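Local coordinates for methylocystis parvus OBBP MbnE (Methylocystis parvus OBBP, PDB 5ICQ), which probably binds methanobactin in the periplasm, serving as the solute-binding component of the machinery that transports it, at residues D57-V68 / P600-N609; S365-S373 / Y499-Q509. One frame throughout, in Å; residues are numbered along the deposited sequence.

In the fold
The two contacts lie in different parts of a bilobed periplasmic binding protein of family 5, their centres about 31 Å apart and their nearest atoms about 15 Å from each other, so they do not touch. Contact 1 sits near the surface, its centre about 25 Å from that of the chain, and brings the end of the chain back to an early strand. Contact 2 is buried, its centre about 9 Å from the centre of the chain, and joins two loops belonging to the stretch of sequence that contact 1 brackets. The bound sulfate, probably from the crystallisation liquor, belongs to contact 1 alone. Water bridges occur in both.

Contact 1: D57-V68 / P600-N609; sequences DPAAKKGGRLRV and PTLESWWRKN. With SO4 (sulfate ion), chain B.
Trp606 lays one face of its indole on Ala60, whose CA stands 3.8 Å from the centroid of the five-membered ring and 16° off its normal, a CH-pi contact. The CG of Trp606 lies between the backbone N and the carbonyl carbon (chi1 68°), placing the indole over Ala60, a residue small enough for close approach. Lys61 N lies over the same face; at the ring edge, in its plane, are Ser604 O and a water that accepts from Trp606 NE1 at 2.9 Å and from Lys61 NZ. Asp57 CB reaches the far end of the indole, 3.9 Å from Trp606 CZ3. The Arg607 guanidinium has Gly63 C 3.8 Å above its centre and Gly64 N nearer the rim. Side chains on either glycine would collide with the arginine, and both have positive phi angles that favour glycine. At the guanidinium edge a water links Arg607 NH2 to Lys62 O, and another joins Arg607 N to Lys61 O and Gly63 O.

Replacing the Trp606 indole by an alanine side chain is likely to uncover Ala60 and deprive the bridging water of its NE1 donor. Leu66 CD2 packs on Leu602 CB at 4.1 Å, the two leucines crossing at about a right angle. Arg65 NH1 and NH2 both donate to sulfate O4, and NH2 also makes a salt bridge with Glu262.

Strand 606-607 pairs antiparallel with 584-585, where Ile584 meets Leu66 and Val585 meets Trp606. Residues 600-602 lie on a face of the mixed sheet, against side chains of 65-71 and 262-268, while Trp606 and Arg607 cover the loop before strand 65-71.

Contact 2: S365-S373 / Y499-Q509; sequences SFFDESELS and YVASASPGNEQ
Phe367 overlaps Pro505 obliquely, its ring atom CE1 coming within 3.6 Å of Pro505 CG. The bond from CA to CB points neither to nor from residues 499-509, but with CG anti to the carbonyl carbon (chi1 -57°) the end of the ring comes nearer. Ser502 O lies at the ring edge, near its plane, 3.7 Å from Phe367 CD1, where the positively polarised C-H rim suits a carbonyl oxygen. Leu372 fills the adjoining space: its CD1 touches Pro505 CD at 3.8 Å and also faces the carbonyl oxygens of Ser502 and Ala503. A compact, rigid proline ring thus serves two apolar neighbours, CB and CG meeting Phe367 and CD meeting Leu372.

Ala501 presses its methyl against the other loop, and so small a group suits the 3.3 Å approach of Ala501 CB to Phe366 O. The same carbonyl is bridged by a water, which donates to Phe366 O at 2.8 Å and also to Tyr499 O; that water lies in the plane of the Phe366 ring, at its edge, and above one face of Phe367. Tyr499 CB lies at the edge of the Phe366 ring, 4.4 Å from Phe366 CD2.

ST turns shape both loops: Phe367 N donates to Ser365 OG, Leu372 N to Ser370 OG and Ser504 N to Ser502 OG. Glu508 OE2 takes bonds from Gly506 N and Gln509 NE2, on its syn and anti sides, while Gln509 OE1 is held by Tyr557.

This is a buried, largely apolar junction of two segments within the family 5 range. Helix 547-563 backs it, with Val554 against Phe367, Phe550 against Pro505, and Leu561 and Leu562 against Phe366. Residues 499-509 run on from strand 494-498 to helix 508-513, and backbone bonds of Tyr499 with Leu321 and Ala501 with Gly320 tie them to the chain just before strand 322-326.

Contact 1: D57-V68 / P600-N609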
loop_
_atom_site.group_PDB
_atom_site.type_symbol
_atom_site.label_atom_id
_atom_site.label_comp_id
_atom_site.label_asym_id
_atom_site.label_seq_id
_atom_site.Cartn_x
_atom_site.Cartn_y
_atom_site.Cartn_z
ATOM N N ASP A 57 -10.438 9.448 -19.942
ATOM C CA ASP A 57 -10.735 10.266 -21.115
ATOM C C ASP A 57 -11.853 9.608 -21.910
ATOM O O ASP A 57 -11.626 8.565 -22.542
ATOM C CB ASP A 57 -9.490 10.453 -21.988
ATOM C CG ASP A 57 -9.694 11.498 -23.082
ATOM O OD1 ASP A 57 -10.851 11.719 -23.505
ATOM O OD2 ASP A 57 -8.689 12.093 -23.516
ATOM N N PRO A 58 -13.061 10.174 -21.927
ATOM C CA PRO A 58 -14.148 9.551 -22.696
ATOM C C PRO A 58 -13.874 9.481 -24.189
ATOM O O PRO A 58 -14.517 8.687 -24.876
ATOM C CB PRO A 58 -15.362 10.436 -22.382
ATOM C CG PRO A 58 -14.805 11.703 -21.831
ATOM C CD PRO A 58 -13.504 11.362 -21.179
ATOM N N ALA A 59 -12.930 10.262 -24.708
ATOM C CA ALA A 59 -12.575 10.143 -26.118
ATOM C C ALA A 59 -11.568 9.030 -26.393
ATOM O O ALA A 59 -11.138 8.882 -27.543
ATOM C CB ALA A 59 -12.025 11.475 -26.643
ATOM N N ALA A 60 -11.182 8.250 -25.382
ATOM C CA ALA A 60 -10.260 7.142 -25.604
ATOM C C ALA A 60 -10.781 6.232 -26.706
ATOM O O ALA A 60 -11.976 5.922 -26.766
ATOM C CB ALA A 60 -10.072 6.341 -24.310
ATOM N N LYS A 61 -9.879 5.810 -27.590
ATOM C CA LYS A 61 -10.259 4.946 -28.698
ATOM C C LYS A 61 -10.335 3.488 -28.257
ATOM O O LYS A 61 -9.560 3.035 -27.414
ATOM C CB LYS A 61 -9.262 5.104 -29.840
ATOM C CG LYS A 61 -9.342 6.488 -30.473
ATOM C CD LYS A 61 -8.079 6.843 -31.217
ATOM C CE LYS A 61 -8.152 8.266 -31.761
ATOM N NZ LYS A 61 -6.834 8.740 -32.276
ATOM N N LYS A 62 -11.267 2.744 -28.856
ATOM C CA LYS A 62 -11.425 1.322 -28.562
ATOM C C LYS A 62 -10.720 0.464 -29.605
ATOM O O LYS A 62 -10.722 0.790 -30.796
ATOM C CB LYS A 62 -12.905 0.941 -28.508
ATOM C CG LYS A 62 -13.734 1.830 -27.599
ATOM C CD LYS A 62 -13.399 1.611 -26.124
ATOM C CE LYS A 62 -14.186 2.576 -25.232
ATOM N NZ LYS A 62 -13.840 2.446 -23.783
ATOM N N GLY A 63 -10.132 -0.639 -29.152
ATOM C CA GLY A 63 -9.518 -1.611 -30.036
ATOM C C GLY A 63 -8.104 -1.956 -29.613
ATOM O O GLY A 63 -7.499 -1.315 -28.754
ATOM N N GLY A 64 -7.588 -3.007 -30.243
ATOM C CA GLY A 64 -6.194 -3.373 -30.110
ATOM C C GLY A 64 -5.922 -4.305 -28.942
ATOM O O GLY A 64 -6.760 -4.533 -28.066
ATOM N N ARG A 65 -4.711 -4.864 -28.944
ATOM C CA ARG A 65 -4.252 -5.753 -27.887
ATOM C C ARG A 65 -3.153 -5.070 -27.086
ATOM O O ARG A 65 -2.159 -4.613 -27.658
ATOM C CB ARG A 65 -3.728 -7.070 -28.464
ATOM C CG ARG A 65 -3.018 -7.963 -27.437
ATOM C CD ARG A 65 -2.571 -9.314 -28.031
ATOM N NE ARG A 65 -3.704 -10.147 -28.435
ATOM C CZ ARG A 65 -3.634 -11.460 -28.635
ATOM N NH1 ARG A 65 -2.482 -12.095 -28.459
ATOM N NH2 ARG A 65 -4.716 -12.145 -29.006
ATOM N N LEU A 66 -3.325 -5.004 -25.768
ATOM C CA LEU A 66 -2.252 -4.550 -24.886
ATOM C C LEU A 66 -1.436 -5.752 -24.434
ATOM O O LEU A 66 -2.000 -6.747 -23.974
ATOM C CB LEU A 66 -2.808 -3.821 -23.662
ATOM C CG LEU A 66 -1.812 -3.406 -22.567
ATOM C CD1 LEU A 66 -0.857 -2.303 -23.067
ATOM C CD2 LEU A 66 -2.569 -2.949 -21.317
ATOM N N ARG A 67 -0.112 -5.662 -24.559
ATOM C CA ARG A 67 0.778 -6.711 -24.080
ATOM C C ARG A 67 1.423 -6.225 -22.792
ATOM O O ARG A 67 2.220 -5.276 -22.805
ATOM C CB ARG A 67 1.835 -7.085 -25.118
ATOM C CG ARG A 67 1.291 -7.847 -26.330
ATOM C CD ARG A 67 0.868 -6.889 -27.426
ATOM N NE ARG A 67 1.896 -5.881 -27.652
ATOM C CZ ARG A 67 2.988 -6.068 -28.384
ATOM N NH1 ARG A 67 3.197 -7.231 -28.990
ATOM N NH2 ARG A 67 3.869 -5.082 -28.512
ATOM N N VAL A 68 1.070 -6.894 -21.695
ATOM C CA VAL A 68 1.521 -6.596 -20.342
ATOM C C VAL A 68 2.503 -7.677 -19.914
ATOM O O VAL A 68 2.294 -8.863 -20.199
ATOM C CB VAL A 68 0.309 -6.545 -19.385
ATOM C CG1 VAL A 68 0.749 -6.581 -17.936
ATOM C CG2 VAL A 68 -0.533 -5.311 -19.666
ATOM N N PRO A 600 -2.223 -2.673 -13.281
ATOM C CA PRO A 600 -1.361 -3.532 -14.111
ATOM C C PRO A 600 -1.829 -3.653 -15.551
ATOM O O PRO A 600 -1.000 -3.914 -16.434
ATOM C CB PRO A 600 -1.409 -4.887 -13.386
ATOM C CG PRO A 600 -2.708 -4.854 -12.624
ATOM C CD PRO A 600 -2.884 -3.422 -12.198
ATOM N N THR A 601 -3.119 -3.454 -15.834
ATOM C CA THR A 601 -3.608 -3.552 -17.204
ATOM C C THR A 601 -3.985 -2.198 -17.798
ATOM O O THR A 601 -4.653 -2.158 -18.842
ATOM C CB THR A 601 -4.805 -4.503 -17.278
ATOM O OG1 THR A 601 -5.881 -3.970 -16.504
ATOM C CG2 THR A 601 -4.424 -5.885 -16.737
ATOM N N LEU A 602 -3.574 -1.097 -17.170
ATOM C CA LEU A 602 -3.662 0.241 -17.774
ATOM C C LEU A 602 -5.090 0.565 -18.221
ATOM O O LEU A 602 -5.345 0.914 -19.378
ATOM C CB LEU A 602 -2.685 0.357 -18.951
ATOM C CG LEU A 602 -1.225 0.005 -18.637
ATOM C CD1 LEU A 602 -0.331 0.225 -19.875
ATOM C CD2 LEU A 602 -0.709 0.807 -17.459
ATOM N N GLU A 603 -6.030 0.465 -17.270
ATOM C CA GLU A 603 -7.442 0.619 -17.627
ATOM C C GLU A 603 -7.756 1.968 -18.271
ATOM O O GLU A 603 -8.722 2.065 -19.038
ATOM C CB GLU A 603 -8.338 0.420 -16.403
ATOM C CG GLU A 603 -7.953 1.230 -15.203
ATOM C CD GLU A 603 -7.205 0.392 -14.176
ATOM O OE1 GLU A 603 -6.304 -0.390 -14.570
ATOM O OE2 GLU A 603 -7.539 0.503 -12.974
ATOM N N SER A 604 -6.993 3.024 -17.967
ATOM C CA SER A 604 -7.286 4.323 -18.582
ATOM C C SER A 604 -6.548 4.567 -19.900
ATOM O O SER A 604 -6.841 5.557 -20.580
ATOM C CB SER A 604 -6.963 5.469 -17.608
ATOM O OG SER A 604 -5.566 5.559 -17.368
ATOM N N TRP A 605 -5.623 3.700 -20.289
ATOM C CA TRP A 605 -4.856 3.923 -21.507
ATOM C C TRP A 605 -5.607 3.394 -22.726
ATOM O O TRP A 605 -6.652 2.743 -22.616
ATOM C CB TRP A 605 -3.485 3.250 -21.419
ATOM C CG TRP A 605 -2.534 3.806 -20.398
ATOM C CD1 TRP A 605 -2.778 4.025 -19.071
ATOM C CD2 TRP A 605 -1.145 4.124 -20.606
ATOM N NE1 TRP A 605 -1.638 4.492 -18.450
ATOM C CE2 TRP A 605 -0.626 4.564 -19.370
ATOM C CE3 TRP A 605 -0.307 4.112 -21.727
ATOM C CZ2 TRP A 605 0.708 4.969 -19.216
ATOM C CZ3 TRP A 605 1.018 4.527 -21.575
ATOM C CH2 TRP A 605 1.510 4.943 -20.329
ATOM N N TRP A 606 -5.063 3.677 -23.908
ATOM C CA TRP A 606 -5.685 3.184 -25.136
ATOM C C TRP A 606 -4.667 3.175 -26.267
ATOM O O TRP A 606 -3.583 3.750 -26.162
ATOM C CB TRP A 606 -6.918 4.013 -25.514
ATOM C CG TRP A 606 -6.675 5.461 -25.951
ATOM C CD1 TRP A 606 -6.501 5.916 -27.234
ATOM C CD2 TRP A 606 -6.644 6.622 -25.106
ATOM N NE1 TRP A 606 -6.343 7.286 -27.233
ATOM C CE2 TRP A 606 -6.424 7.742 -25.940
ATOM C CE3 TRP A 606 -6.764 6.822 -23.720
ATOM C CZ2 TRP A 606 -6.334 9.039 -25.440
ATOM C CZ3 TRP A 606 -6.677 8.115 -23.227
ATOM C CH2 TRP A 606 -6.459 9.207 -24.085
ATOM N N ARG A 607 -5.033 2.494 -27.355
ATOM C CA ARG A 607 -4.173 2.395 -28.530
ATOM C C ARG A 607 -4.329 3.638 -29.399
ATOM O O ARG A 607 -5.447 4.035 -29.740
ATOM C CB ARG A 607 -4.521 1.142 -29.333
ATOM C CG ARG A 607 -3.667 0.942 -30.582
ATOM C CD ARG A 607 -4.236 -0.147 -31.491
ATOM N NE ARG A 607 -5.570 0.185 -31.984
ATOM C CZ ARG A 607 -6.317 -0.622 -32.733
ATOM N NH1 ARG A 607 -5.861 -1.816 -33.086
ATOM N NH2 ARG A 607 -7.520 -0.230 -33.132
ATOM N N LYS A 608 -3.213 4.252 -29.758
ATOM C CA LYS A 608 -3.268 5.472 -30.555
ATOM C C LYS A 608 -3.735 5.155 -31.973
ATOM O O LYS A 608 -3.381 4.119 -32.542
ATOM C CB LYS A 608 -1.891 6.134 -30.582
ATOM C CG LYS A 608 -1.885 7.547 -31.111
ATOM C CD LYS A 608 -0.644 8.285 -30.652
ATOM C CE LYS A 608 0.615 7.587 -31.123
ATOM N NZ LYS A 608 1.838 8.299 -30.646
ATOM N N ASN A 609 -4.545 6.033 -32.549
ATOM C CA ASN A 609 -4.947 5.784 -33.936
ATOM C C ASN A 609 -3.980 6.448 -34.917
ATOM O O ASN A 609 -2.943 5.878 -35.256
ATOM C CB ASN A 609 -6.373 6.263 -34.202
ATOM C CG ASN A 609 -7.141 5.325 -35.118
ATOM O OD1 ASN A 609 -6.749 4.170 -35.313
ATOM N ND2 ASN A 609 -8.241 5.815 -35.683
HETATM S S SO4 B . -3.232 -15.728 -29.375
HETATM O O1 SO4 B . -4.389 -16.570 -29.097
HETATM O O2 SO4 B . -2.020 -16.322 -28.825
HETATM O O3 SO4 B . -3.060 -15.570 -30.818
HETATM O O4 SO4 B . -3.459 -14.427 -28.766
HETATM O O HOH W 1 -9.117 6.968 -20.283
HETATM O O HOH W 2 -7.574 1.116 -27.308
HETATM O O HOH W 3 -5.732 8.723 -29.626
HETATM O O HOH W 4 -9.422 2.256 -32.466
#

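Contact 2: S365-S373 / Y499-Q509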
loop_
_atom_site.group_PDB
_atom_site.type_symbol
_atom_site.label_atom_id
_atom_site.label_comp_id
_atom_site.label_asym_id
_atom_site.label_seq_id
_atom_site.Cartn_x
_atom_site.Cartn_y
_atom_site.Cartn_z
ATOM N N SER A 365 9.045 10.688 7.091
ATOM C CA SER A 365 7.734 10.654 7.718
ATOM C C SER A 365 7.112 9.306 7.397
ATOM O O SER A 365 7.473 8.671 6.402
ATOM C CB SER A 365 6.857 11.812 7.202
ATOM O OG SER A 365 5.480 11.589 7.449
ATOM N N PHE A 366 6.194 8.863 8.259
ATOM C CA PHE A 366 5.424 7.671 7.923
ATOM C C PHE A 366 4.398 7.929 6.830
ATOM O O PHE A 366 3.845 6.967 6.293
ATOM C CB PHE A 366 4.738 7.106 9.174
ATOM C CG PHE A 366 5.687 6.387 10.078
ATOM C CD1 PHE A 366 6.401 7.074 11.046
ATOM C CD2 PHE A 366 5.926 5.026 9.897
ATOM C CE1 PHE A 366 7.330 6.402 11.856
ATOM C CE2 PHE A 366 6.827 4.355 10.703
ATOM C CZ PHE A 366 7.526 5.044 11.684
ATOM N N PHE A 367 4.146 9.190 6.483
ATOM C CA PHE A 367 3.249 9.553 5.386
ATOM C C PHE A 367 3.931 10.646 4.566
ATOM O O PHE A 367 3.422 11.752 4.405
ATOM C CB PHE A 367 1.884 9.995 5.923
ATOM C CG PHE A 367 1.231 8.959 6.775
ATOM C CD1 PHE A 367 0.433 7.976 6.204
ATOM C CD2 PHE A 367 1.462 8.926 8.143
ATOM C CE1 PHE A 367 -0.140 6.998 6.988
ATOM C CE2 PHE A 367 0.888 7.949 8.933
ATOM C CZ PHE A 367 0.090 6.982 8.353
ATOM N N ASP A 368 5.107 10.318 4.031
ATOM C CA ASP A 368 6.006 11.341 3.513
ATOM C C ASP A 368 5.491 11.919 2.195
ATOM O O ASP A 368 4.751 11.270 1.449
ATOM C CB ASP A 368 7.413 10.754 3.323
ATOM C CG ASP A 368 8.499 11.802 3.404
ATOM O OD1 ASP A 368 8.188 12.954 3.749
ATOM O OD2 ASP A 368 9.672 11.470 3.137
ATOM N N GLU A 369 5.899 13.160 1.920
ATOM C CA GLU A 369 5.585 13.856 0.670
ATOM C C GLU A 369 4.080 13.908 0.419
ATOM O O GLU A 369 3.594 13.587 -0.668
ATOM C CB GLU A 369 6.315 13.204 -0.508
ATOM C CG GLU A 369 7.820 13.168 -0.350
ATOM C CD GLU A 369 8.517 13.000 -1.686
ATOM O OE1 GLU A 369 9.415 12.144 -1.793
ATOM O OE2 GLU A 369 8.152 13.726 -2.638
ATOM N N SER A 370 3.329 14.304 1.440
ATOM C CA SER A 370 1.882 14.340 1.290
ATOM C C SER A 370 1.303 15.266 2.340
ATOM O O SER A 370 1.998 15.720 3.257
ATOM C CB SER A 370 1.267 12.937 1.391
ATOM O OG SER A 370 0.894 12.610 2.717
ATOM N N GLU A 371 0.003 15.537 2.190
ATOM C CA GLU A 371 -0.690 16.404 3.130
ATOM C C GLU A 371 -0.778 15.786 4.518
ATOM O O GLU A 371 -1.047 16.510 5.481
ATOM C CB GLU A 371 -2.103 16.699 2.628
ATOM C CG GLU A 371 -3.072 15.598 2.992
ATOM C CD GLU A 371 -4.376 15.671 2.247
ATOM O OE1 GLU A 371 -4.882 14.596 1.864
ATOM O OE2 GLU A 371 -4.899 16.790 2.050
ATOM N N LEU A 372 -0.601 14.465 4.633
ATOM C CA LEU A 372 -0.688 13.785 5.920
ATOM C C LEU A 372 0.593 13.882 6.729
ATOM O O LEU A 372 0.591 13.500 7.904
ATOM C CB LEU A 372 -1.031 12.305 5.722
ATOM C CG LEU A 372 -2.340 12.009 4.987
ATOM C CD1 LEU A 372 -2.496 10.503 4.808
ATOM C CD2 LEU A 372 -3.528 12.584 5.748
ATOM N N SER A 373 1.668 14.379 6.133
ATOM C CA SER A 373 2.983 14.355 6.758
ATOM C C SER A 373 3.115 15.426 7.834
ATOM O O SER A 373 2.656 16.559 7.656
ATOM C CB SER A 373 4.052 14.576 5.686
ATOM O OG SER A 373 5.335 14.491 6.258
ATOM N N TYR A 499 6.477 -0.356 6.381
ATOM C CA TYR A 499 5.209 0.213 6.871
ATOM C C TYR A 499 4.667 1.083 5.735
ATOM O O TYR A 499 4.843 2.298 5.754
ATOM C CB TYR A 499 5.419 1.031 8.152
ATOM C CG TYR A 499 6.015 0.219 9.276
ATOM C CD1 TYR A 499 7.393 0.056 9.390
ATOM C CD2 TYR A 499 5.197 -0.419 10.197
ATOM C CE1 TYR A 499 7.943 -0.711 10.411
ATOM C CE2 TYR A 499 5.740 -1.179 11.234
ATOM C CZ TYR A 499 7.112 -1.312 11.334
ATOM O OH TYR A 499 7.663 -2.075 12.345
ATOM N N VAL A 500 4.046 0.453 4.734
ATOM C CA VAL A 500 3.685 1.173 3.510
ATOM C C VAL A 500 2.645 2.243 3.816
ATOM O O VAL A 500 1.592 1.953 4.395
ATOM C CB VAL A 500 3.159 0.195 2.445
ATOM C CG1 VAL A 500 2.547 0.971 1.267
ATOM C CG2 VAL A 500 4.267 -0.734 1.953
ATOM N N ALA A 501 2.934 3.487 3.420
ATOM C CA ALA A 501 2.001 4.588 3.640
ATOM C C ALA A 501 0.801 4.480 2.709
ATOM O O ALA A 501 0.909 4.048 1.562
ATOM C CB ALA A 501 2.673 5.946 3.407
ATOM N N SER A 502 -0.349 4.907 3.207
ATOM C CA SER A 502 -1.557 4.966 2.406
ATOM C C SER A 502 -2.132 6.368 2.525
ATOM O O SER A 502 -1.868 7.075 3.497
ATOM C CB SER A 502 -2.561 3.897 2.863
ATOM O OG SER A 502 -3.846 4.429 3.084
ATOM N N ALA A 503 -2.892 6.781 1.507
ATOM C CA ALA A 503 -3.546 8.082 1.556
ATOM C C ALA A 503 -4.715 8.116 2.530
ATOM O O ALA A 503 -5.223 9.202 2.815
ATOM C CB ALA A 503 -4.035 8.483 0.158
ATOM N N SER A 504 -5.170 6.969 3.031
ATOM C CA SER A 504 -6.280 6.926 3.985
ATOM C C SER A 504 -5.981 5.868 5.032
ATOM O O SER A 504 -6.613 4.810 5.062
ATOM C CB SER A 504 -7.607 6.642 3.271
ATOM O OG SER A 504 -8.713 6.916 4.129
ATOM N N PRO A 505 -5.017 6.126 5.921
ATOM C CA PRO A 505 -4.668 5.126 6.937
ATOM C C PRO A 505 -5.863 4.782 7.809
ATOM O O PRO A 505 -6.676 5.644 8.156
ATOM C CB PRO A 505 -3.552 5.803 7.743
ATOM C CG PRO A 505 -3.677 7.266 7.444
ATOM C CD PRO A 505 -4.211 7.351 6.045
ATOM N N GLY A 506 -5.982 3.504 8.134
ATOM C CA GLY A 506 -7.162 2.994 8.821
ATOM C C GLY A 506 -6.829 1.874 9.761
ATOM O O GLY A 506 -5.819 1.930 10.479
ATOM N N ASN A 507 -7.676 0.840 9.769
ATOM C CA ASN A 507 -7.548 -0.223 10.760
ATOM C C ASN A 507 -6.213 -0.956 10.659
ATOM O O ASN A 507 -5.765 -1.535 11.654
ATOM C CB ASN A 507 -8.717 -1.213 10.623
ATOM C CG ASN A 507 -10.058 -0.611 11.047
ATOM O OD1 ASN A 507 -10.131 0.157 12.006
ATOM N ND2 ASN A 507 -11.126 -0.968 10.335
ATOM N N GLU A 508 -5.548 -0.926 9.500
ATOM C CA GLU A 508 -4.254 -1.588 9.397
ATOM C C GLU A 508 -3.205 -0.947 10.299
ATOM O O GLU A 508 -2.198 -1.591 10.614
ATOM C CB GLU A 508 -3.760 -1.601 7.945
ATOM C CG GLU A 508 -3.086 -0.321 7.478
ATOM C CD GLU A 508 -4.076 0.818 7.257
ATOM O OE1 GLU A 508 -5.293 0.550 7.162
ATOM O OE2 GLU A 508 -3.635 1.987 7.200
ATOM N N GLN A 509 -3.411 0.302 10.727
ATOM C CA GLN A 509 -2.456 0.910 11.650
ATOM C C GLN A 509 -2.436 0.184 12.986
ATOM O O GLN A 509 -1.394 0.140 13.653
ATOM C CB GLN A 509 -2.783 2.391 11.873
ATOM C CG GLN A 509 -2.634 3.269 10.609
ATOM C CD GLN A 509 -1.276 3.134 9.941
ATOM O OE1 GLN A 509 -0.232 3.290 10.583
ATOM N NE2 GLN A 509 -1.283 2.827 8.642
HETATM O O HOH W 5 3.287 4.310 7.111
HETATM O O HOH W 6 -6.122 11.709 2.941
HETATM O O HOH W 7 -4.190 11.521 1.693
#